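Lovastatin nonaketide synthase, polyketide synthase component (Aspergillus terreus, PDB 7CPX) builds the nonaketide core of lovastatin from nine malonyl-CoA units, yielding dihydromonacolin L bound to its carrier domain, with the trans-acting partner lovC. Local coordinates at residues R941-H946 / L959-S963; L954-K958 / Q969-F973. The protein carries 2 engineered substitutions. The contacts are given in a common frame with arbitrary orientation. Residues are numbered along the deposited sequence.

Residues 954-963 and 969-973 belong to the dehydratase domain's predicted N-terminal hotdog fold, and interaction 1 sets helix 941-947 against it; the two centres are 13 Å apart. Their segments alternate along the chain: residues 954-958 lead directly into 959-963, and strand 967-974 follows. The two contacts also touch, Ser960 N lying 2.5 Å from Gln969 O and Ser963 OG 3.2 Å from Gln969 N, both probable hydrogen bonds. Interaction 2 pairs the edge strand 958-959; interaction 1 holds the turn after it against helix 941-947. Leu955 of interaction 2 has its side chain about 11 Å from those of the predicted catalytic residues His985 and Asp1174. Both contacts reach the second subunit.

Interaction 1: residues R941-H946 / L959-S963; sequences RATRHH and LSEYS
Helix 941-946 lies against a non-regular segment, 959-963, that folds into a type I beta turn from Ser960 to Ser963; the closest CA atoms are those of Ala942 and Glu961, 4.4 Å apart. Leu959 meets the His945 ring, CD2 lying 3.7 Å from His945 NE2. Ser960 opens the turn: its O accepts Ser963 N at 3.1 Å and Ser963 OG at 2.8 Å, and it also sits over one face of the His945 ring, 3.7 Å from CE1. Glu961 (phi/psi -58/-32) packs CB 3.2 Å from Ala942 O and CG 3.6 Å from His946 CB, while its carboxylate forms a salt bridge with Arg142. Glu961 O accepts Arg941 NH2 at a very short 2.4 Å and, weakly, Arg941 NH1 at 3.1 Å; chi1 p (60°), chi2 at 136° and chi3 m bring the guanidinium to this oxygen, and NH1 also salt-bridges Glu1041 of the second subunit. Tyr962 (-97/28, chi1 m) puts one ring face over Ala942 CB, 3.4 Å from CE1, a small apolar contact. Ser963 completes the turn. With 349 Å² buried, this is helix-to-turn packing in which an arginine binds a backbone carbonyl, joining helix 941-947 to the turn between the first two strands of the dehydratase's hotdog sheet.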
ATOM      1  N   ARG A 941       0.480 -13.161  -6.994  1.00 82.61           N
ATOM      2  CA  ARG A 941      -0.359 -13.177  -5.802  1.00 82.61           C
ATOM      3  C   ARG A 941      -1.123 -11.870  -5.657  1.00 82.61           C
ATOM      4  O   ARG A 941      -2.243 -11.858  -5.133  1.00 82.61           O
ATOM      5  CB  ARG A 941       0.487 -13.451  -4.561  1.00 82.61           C
ATOM      6  CG  ARG A 941       1.575 -12.424  -4.305  1.00 82.61           C
ATOM      7  CD  ARG A 941       1.629 -12.033  -2.841  1.00 82.61           C
ATOM      8  NE  ARG A 941       0.350 -11.524  -2.360  1.00 82.61           N
ATOM      9  CZ  ARG A 941      -0.065 -10.275  -2.520  1.00 82.61           C
ATOM     10  NH1 ARG A 941       0.665  -9.382  -3.165  1.00 82.61           N
ATOM     11  NH2 ARG A 941      -1.244  -9.916  -2.022  1.00 82.61           N
ATOM     12  N   ALA A 942      -0.544 -10.765  -6.128  1.00 83.13           N
ATOM     13  CA  ALA A 942      -1.299  -9.523  -6.229  1.00 83.13           C
ATOM     14  C   ALA A 942      -2.456  -9.671  -7.208  1.00 83.13           C
ATOM     15  O   ALA A 942      -3.578  -9.240  -6.928  1.00 83.13           O
ATOM     16  CB  ALA A 942      -0.375  -8.384  -6.657  1.00 83.13           C
ATOM     17  N   THR A 943      -2.202 -10.295  -8.360  1.00 83.45           N
ATOM     18  CA  THR A 943      -3.275 -10.523  -9.321  1.00 83.45           C
ATOM     19  C   THR A 943      -4.337 -11.447  -8.744  1.00 83.45           C
ATOM     20  O   THR A 943      -5.535 -11.249  -8.976  1.00 83.45           O
ATOM     21  CB  THR A 943      -2.709 -11.104 -10.616  1.00 83.45           C
ATOM     22  OG1 THR A 943      -1.834 -10.150 -11.231  1.00 83.45           O
ATOM     23  CG2 THR A 943      -3.831 -11.445 -11.574  1.00 83.45           C
ATOM     24  N   ARG A 944      -3.918 -12.477  -8.007  1.00 84.36           N
ATOM     25  CA  ARG A 944      -4.883 -13.375  -7.385  1.00 84.36           C
ATOM     26  C   ARG A 944      -5.737 -12.636  -6.362  1.00 84.36           C
ATOM     27  O   ARG A 944      -6.961 -12.804  -6.326  1.00 84.36           O
ATOM     28  CB  ARG A 944      -4.155 -14.551  -6.738  1.00 84.36           C
ATOM     29  CG  ARG A 944      -5.063 -15.520  -6.010  1.00 84.36           C
ATOM     30  CD  ARG A 944      -4.321 -16.792  -5.642  1.00 84.36           C
ATOM     31  NE  ARG A 944      -3.055 -16.511  -4.976  1.00 84.36           N
ATOM     32  CZ  ARG A 944      -2.936 -16.192  -3.695  1.00 84.36           C
ATOM     33  NH1 ARG A 944      -3.995 -16.085  -2.908  1.00 84.36           N
ATOM     34  NH2 ARG A 944      -1.726 -15.974  -3.189  1.00 84.36           N
ATOM     35  N   HIS A 945      -5.109 -11.809  -5.524  1.00 84.01           N
ATOM     36  CA  HIS A 945      -5.862 -10.999  -4.576  1.00 84.01           C
ATOM     37  C   HIS A 945      -6.751  -9.988  -5.282  1.00 84.01           C
ATOM     38  O   HIS A 945      -7.737  -9.524  -4.700  1.00 84.01           O
ATOM     39  CB  HIS A 945      -4.902 -10.280  -3.630  1.00 84.01           C
ATOM     40  CG  HIS A 945      -5.564  -9.693  -2.425  1.00 84.01           C
ATOM     41  ND1 HIS A 945      -6.366  -8.574  -2.485  1.00 84.01           N
ATOM     42  CD2 HIS A 945      -5.538 -10.066  -1.123  1.00 84.01           C
ATOM     43  CE1 HIS A 945      -6.809  -8.286  -1.275  1.00 84.01           C
ATOM     44  NE2 HIS A 945      -6.321  -9.176  -0.429  1.00 84.01           N
ATOM     45  N   HIS A 946      -6.414  -9.632  -6.522  1.00 81.56           N
ATOM     46  CA  HIS A 946      -7.232  -8.709  -7.300  1.00 81.56           C
ATOM     47  C   HIS A 946      -8.475  -9.399  -7.849  1.00 81.56           C
ATOM     48  O   HIS A 946      -9.601  -8.941  -7.621  1.00 81.56           O
ATOM     49  CB  HIS A 946      -6.392  -8.122  -8.436  1.00 81.56           C
ATOM     50  CG  HIS A 946      -7.200  -7.516  -9.538  1.00 81.56           C
ATOM     51  ND1 HIS A 946      -8.085  -6.481  -9.329  1.00 81.56           N
ATOM     52  CD2 HIS A 946      -7.251  -7.794 -10.862  1.00 81.56           C
ATOM     53  CE1 HIS A 946      -8.648  -6.150 -10.476  1.00 81.56           C
ATOM     54  NE2 HIS A 946      -8.161  -6.932 -11.422  1.00 81.56           N
ATOM     55  N   LEU A 959      -9.496  -3.898  -1.074  1.00 77.89           N
ATOM     56  CA  LEU A 959      -8.195  -3.965  -0.429  1.00 77.89           C
ATOM     57  C   LEU A 959      -7.100  -4.075  -1.481  1.00 77.89           C
ATOM     58  O   LEU A 959      -7.247  -4.783  -2.482  1.00 77.89           O
ATOM     59  CB  LEU A 959      -8.144  -5.157   0.525  1.00 77.89           C
ATOM     60  CG  LEU A 959      -6.834  -5.380   1.281  1.00 77.89           C
ATOM     61  CD1 LEU A 959      -6.458  -4.150   2.073  1.00 77.89           C
ATOM     62  CD2 LEU A 959      -6.953  -6.581   2.199  1.00 77.89           C
ATOM     63  N   SER A 960      -5.998  -3.366  -1.254  1.00 79.06           N
ATOM     64  CA  SER A 960      -4.926  -3.334  -2.237  1.00 79.06           C
ATOM     65  C   SER A 960      -4.377  -4.734  -2.473  1.00 79.06           C
ATOM     66  O   SER A 960      -4.316  -5.561  -1.560  1.00 79.06           O
ATOM     67  CB  SER A 960      -3.806  -2.403  -1.778  1.00 79.06           C
ATOM     68  OG  SER A 960      -2.694  -2.478  -2.653  1.00 79.06           O
ATOM     69  N   GLU A 961      -3.982  -4.996  -3.719  1.00 82.46           N
ATOM     70  CA  GLU A 961      -3.465  -6.312  -4.070  1.00 82.46           C
ATOM     71  C   GLU A 961      -2.253  -6.674  -3.227  1.00 82.46           C
ATOM     72  O   GLU A 961      -2.037  -7.852  -2.921  1.00 82.46           O
ATOM     73  CB  GLU A 961      -3.093  -6.358  -5.552  1.00 82.46           C
ATOM     74  CG  GLU A 961      -4.203  -5.957  -6.511  1.00 82.46           C
ATOM     75  CD  GLU A 961      -4.276  -4.461  -6.744  1.00 82.46           C
ATOM     76  OE1 GLU A 961      -3.608  -3.708  -6.004  1.00 82.46           O
ATOM     77  OE2 GLU A 961      -5.001  -4.036  -7.669  1.00 82.46           O
ATOM     78  N   TYR A 962      -1.454  -5.680  -2.843  1.00 79.42           N
ATOM     79  CA  TYR A 962      -0.214  -5.895  -2.111  1.00 79.42           C
ATOM     80  C   TYR A 962      -0.393  -5.712  -0.610  1.00 79.42           C
ATOM     81  O   TYR A 962       0.556  -5.347   0.093  1.00 79.42           O
ATOM     82  CB  TYR A 962       0.867  -4.956  -2.643  1.00 79.42           C
ATOM     83  CG  TYR A 962       0.965  -4.973  -4.150  1.00 79.42           C
ATOM     84  CD1 TYR A 962       1.764  -5.899  -4.804  1.00 79.42           C
ATOM     85  CD2 TYR A 962       0.248  -4.072  -4.920  1.00 79.42           C
ATOM     86  CE1 TYR A 962       1.850  -5.922  -6.179  1.00 79.42           C
ATOM     87  CE2 TYR A 962       0.328  -4.086  -6.296  1.00 79.42           C
ATOM     88  CZ  TYR A 962       1.129  -5.014  -6.922  1.00 79.42           C
ATOM     89  OH  TYR A 962       1.214  -5.032  -8.295  1.00 79.42           O
ATOM     90  N   SER A 963      -1.598  -5.956  -0.106  1.00 77.51           N
ATOM     91  CA  SER A 963      -1.864  -5.849   1.317  1.00 77.51           C
ATOM     92  C   SER A 963      -1.407  -7.107   2.047  1.00 77.51           C
ATOM     93  O   SER A 963      -1.126  -8.146   1.443  1.00 77.51           O
ATOM     94  CB  SER A 963      -3.352  -5.616   1.566  1.00 77.51           C
ATOM     95  OG  SER A 963      -3.780  -4.414   0.953  1.00 77.51           O
TER

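Interaction 2: residues L954-K958 / Q969-F973; sequences LLLGK and QWLNF
Segment 954-958 is irregular until its last residue, whereas 969-973 is extended strand; the directions CA 955 to 958 and CA 969 to 972 differ by 113°, so the loop cuts across the strand before pairing with it. CA atoms approach to 5.2 Å at Leu956-Trp970 and 4.3 Å at Gly957-Asn972. Pairing begins at Lys958 and Leu971, an antiparallel hydrogen-bonded pair with CA atoms 5.4 Å apart: Leu971 N donates to Lys958 O at 2.8 Å and 177°, and Lys958 N to Leu971 O at 3.0 Å, weakly at 129°. Gly957 (phi/psi 76/-149) brings CA to 3.2 Å from Leu971 O in a CA-H...O contact, and a CB there would clash with that oxygen and with Asn972 CB, besides jamming against the preceding carbonyl, so glycine is required. Leu956, with chi1 m and chi2 t, places CD1 over the five-membered ring of Trp970 (chi1 m), 4.1 Å from its centroid and 9° off the normal: a CH-pi contact, reinforced by Leu956 CB to Trp970 CB at 3.7 Å. Trp970 also packs on helix 995-1012. Asn972 CB lies 3.4 Å from Leu956 O. The side chains of Lys958 and Leu971 share one sheet face; the Lys958 ammonium bridges to Glu145 of the second subunit. The chemistry thus combines one near-linear backbone bond and one weak one with apolar packing on the indole, joining edge strand 958-959 to its neighbour with no room for a CB at Gly957.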
ATOM      1  N   LEU A 954     -17.772  -0.891   1.382  1.00 86.80           N
ATOM      2  CA  LEU A 954     -18.205   0.484   1.194  1.00 86.80           C
ATOM      3  C   LEU A 954     -17.335   1.425   2.015  1.00 86.80           C
ATOM      4  O   LEU A 954     -16.895   1.089   3.118  1.00 86.80           O
ATOM      5  CB  LEU A 954     -19.672   0.630   1.593  1.00 86.80           C
ATOM      6  CG  LEU A 954     -20.297   2.009   1.375  1.00 86.80           C
ATOM      7  CD1 LEU A 954     -20.252   2.398  -0.092  1.00 86.80           C
ATOM      8  CD2 LEU A 954     -21.725   2.027   1.889  1.00 86.80           C
ATOM      9  N   LEU A 955     -17.077   2.609   1.459  1.00 85.14           N
ATOM     10  CA  LEU A 955     -16.236   3.620   2.089  1.00 85.14           C
ATOM     11  C   LEU A 955     -14.762   3.241   2.012  1.00 85.14           C
ATOM     12  O   LEU A 955     -13.892   4.048   2.353  1.00 85.14           O
ATOM     13  CB  LEU A 955     -16.631   3.828   3.554  1.00 85.14           C
ATOM     14  CG  LEU A 955     -18.121   3.895   3.890  1.00 85.14           C
ATOM     15  CD1 LEU A 955     -18.307   4.105   5.378  1.00 85.14           C
ATOM     16  CD2 LEU A 955     -18.806   4.994   3.107  1.00 85.14           C
ATOM     17  N   LEU A 956     -14.467   2.029   1.549  1.00 81.29           N
ATOM     18  CA  LEU A 956     -13.099   1.533   1.529  1.00 81.29           C
ATOM     19  C   LEU A 956     -12.721   1.055   0.136  1.00 81.29           C
ATOM     20  O   LEU A 956     -11.567   1.188  -0.284  1.00 81.29           O
ATOM     21  CB  LEU A 956     -12.931   0.395   2.536  1.00 81.29           C
ATOM     22  CG  LEU A 956     -13.195   0.741   4.001  1.00 81.29           C
ATOM     23  CD1 LEU A 956     -13.013  -0.483   4.874  1.00 81.29           C
ATOM     24  CD2 LEU A 956     -12.276   1.849   4.453  1.00 81.29           C
ATOM     25  N   GLY A 957     -13.688   0.504  -0.587  1.00 83.00           N
ATOM     26  CA  GLY A 957     -13.368  -0.081  -1.865  1.00 83.00           C
ATOM     27  C   GLY A 957     -12.694  -1.431  -1.681  1.00 83.00           C
ATOM     28  O   GLY A 957     -12.943  -2.167  -0.722  1.00 83.00           O
ATOM     29  N   LYS A 958     -11.820  -1.750  -2.629  1.00 82.15           N
ATOM     30  CA  LYS A 958     -11.122  -3.024  -2.629  1.00 82.15           C
ATOM     31  C   LYS A 958      -9.791  -2.904  -1.906  1.00 82.15           C
ATOM     32  O   LYS A 958      -9.050  -1.936  -2.094  1.00 82.15           O
ATOM     33  CB  LYS A 958     -10.892  -3.512  -4.057  1.00 82.15           C
ATOM     34  CG  LYS A 958     -12.141  -3.515  -4.906  1.00 82.15           C
ATOM     35  CD  LYS A 958     -11.970  -4.371  -6.140  1.00 82.15           C
ATOM     36  CE  LYS A 958     -13.114  -4.159  -7.105  1.00 82.15           C
ATOM     37  NZ  LYS A 958     -12.978  -2.881  -7.858  1.00 82.15           N
ATOM     38  N   GLN A 969      -4.294  -1.663   2.542  1.00 76.67           N
ATOM     39  CA  GLN A 969      -4.543  -0.410   1.833  1.00 76.67           C
ATOM     40  C   GLN A 969      -5.814  -0.590   1.010  1.00 76.67           C
ATOM     41  O   GLN A 969      -5.777  -1.169  -0.079  1.00 76.67           O
ATOM     42  CB  GLN A 969      -3.361  -0.020   0.958  1.00 76.67           C
ATOM     43  CG  GLN A 969      -3.477   1.375   0.376  1.00 76.67           C
ATOM     44  CD  GLN A 969      -2.201   1.834  -0.293  1.00 76.67           C
ATOM     45  OE1 GLN A 969      -1.338   1.025  -0.631  1.00 76.67           O
ATOM     46  NE2 GLN A 969      -2.071   3.142  -0.485  1.00 76.67           N
ATOM     47  N   TRP A 970      -6.929  -0.098   1.538  1.00 77.24           N
ATOM     48  CA  TRP A 970      -8.187  -0.126   0.809  1.00 77.24           C
ATOM     49  C   TRP A 970      -8.230   1.026  -0.183  1.00 77.24           C
ATOM     50  O   TRP A 970      -8.067   2.189   0.195  1.00 77.24           O
ATOM     51  CB  TRP A 970      -9.369  -0.036   1.770  1.00 77.24           C
ATOM     52  CG  TRP A 970      -9.504  -1.219   2.660  1.00 77.24           C
ATOM     53  CD1 TRP A 970     -10.289  -2.312   2.458  1.00 77.24           C
ATOM     54  CD2 TRP A 970      -8.832  -1.432   3.902  1.00 77.24           C
ATOM     55  NE1 TRP A 970     -10.149  -3.194   3.497  1.00 77.24           N
ATOM     56  CE2 TRP A 970      -9.258  -2.677   4.399  1.00 77.24           C
ATOM     57  CE3 TRP A 970      -7.911  -0.690   4.642  1.00 77.24           C
ATOM     58  CZ2 TRP A 970      -8.794  -3.195   5.601  1.00 77.24           C
ATOM     59  CZ3 TRP A 970      -7.452  -1.206   5.831  1.00 77.24           C
ATOM     60  CH2 TRP A 970      -7.893  -2.445   6.301  1.00 77.24           C
ATOM     61  N   LEU A 971      -8.460   0.697  -1.448  1.00 78.88           N
ATOM     62  CA  LEU A 971      -8.458   1.662  -2.536  1.00 78.88           C
ATOM     63  C   LEU A 971      -9.884   1.872  -3.020  1.00 78.88           C
ATOM     64  O   LEU A 971     -10.608   0.901  -3.263  1.00 78.88           O
ATOM     65  CB  LEU A 971      -7.576   1.176  -3.685  1.00 78.88           C
ATOM     66  CG  LEU A 971      -6.196   0.667  -3.270  1.00 78.88           C
ATOM     67  CD1 LEU A 971      -5.511  -0.025  -4.427  1.00 78.88           C
ATOM     68  CD2 LEU A 971      -5.346   1.809  -2.755  1.00 78.88           C
ATOM     69  N   ASN A 972     -10.282   3.132  -3.165  1.00 82.26           N
ATOM     70  CA  ASN A 972     -11.620   3.465  -3.617  1.00 82.26           C
ATOM     71  C   ASN A 972     -11.554   4.765  -4.402  1.00 82.26           C
ATOM     72  O   ASN A 972     -10.618   5.550  -4.259  1.00 82.26           O
ATOM     73  CB  ASN A 972     -12.586   3.594  -2.433  1.00 82.26           C
ATOM     74  CG  ASN A 972     -14.012   3.856  -2.864  1.00 82.26           C
ATOM     75  OD1 ASN A 972     -14.320   3.882  -4.053  1.00 82.26           O
ATOM     76  ND2 ASN A 972     -14.895   4.046  -1.891  1.00 82.26           N
ATOM     77  N   PHE A 973     -12.563   4.984  -5.240  1.00 83.63           N
ATOM     78  CA  PHE A 973     -12.706   6.223  -6.001  1.00 83.63           C
ATOM     79  C   PHE A 973     -14.127   6.715  -5.759  1.00 83.63           C
ATOM     80  O   PHE A 973     -15.041   6.425  -6.534  1.00 83.63           O
ATOM     81  CB  PHE A 973     -12.414   6.005  -7.477  1.00 83.63           C
ATOM     82  CG  PHE A 973     -10.950   5.909  -7.795  1.00 83.63           C
ATOM     83  CD1 PHE A 973     -10.211   4.812  -7.391  1.00 83.63           C
ATOM     84  CD2 PHE A 973     -10.315   6.913  -8.503  1.00 83.63           C
ATOM     85  CE1 PHE A 973      -8.867   4.719  -7.685  1.00 83.63           C
ATOM     86  CE2 PHE A 973      -8.972   6.826  -8.799  1.00 83.63           C
ATOM     87  CZ  PHE A 973      -8.245   5.727  -8.390  1.00 83.63           C
TER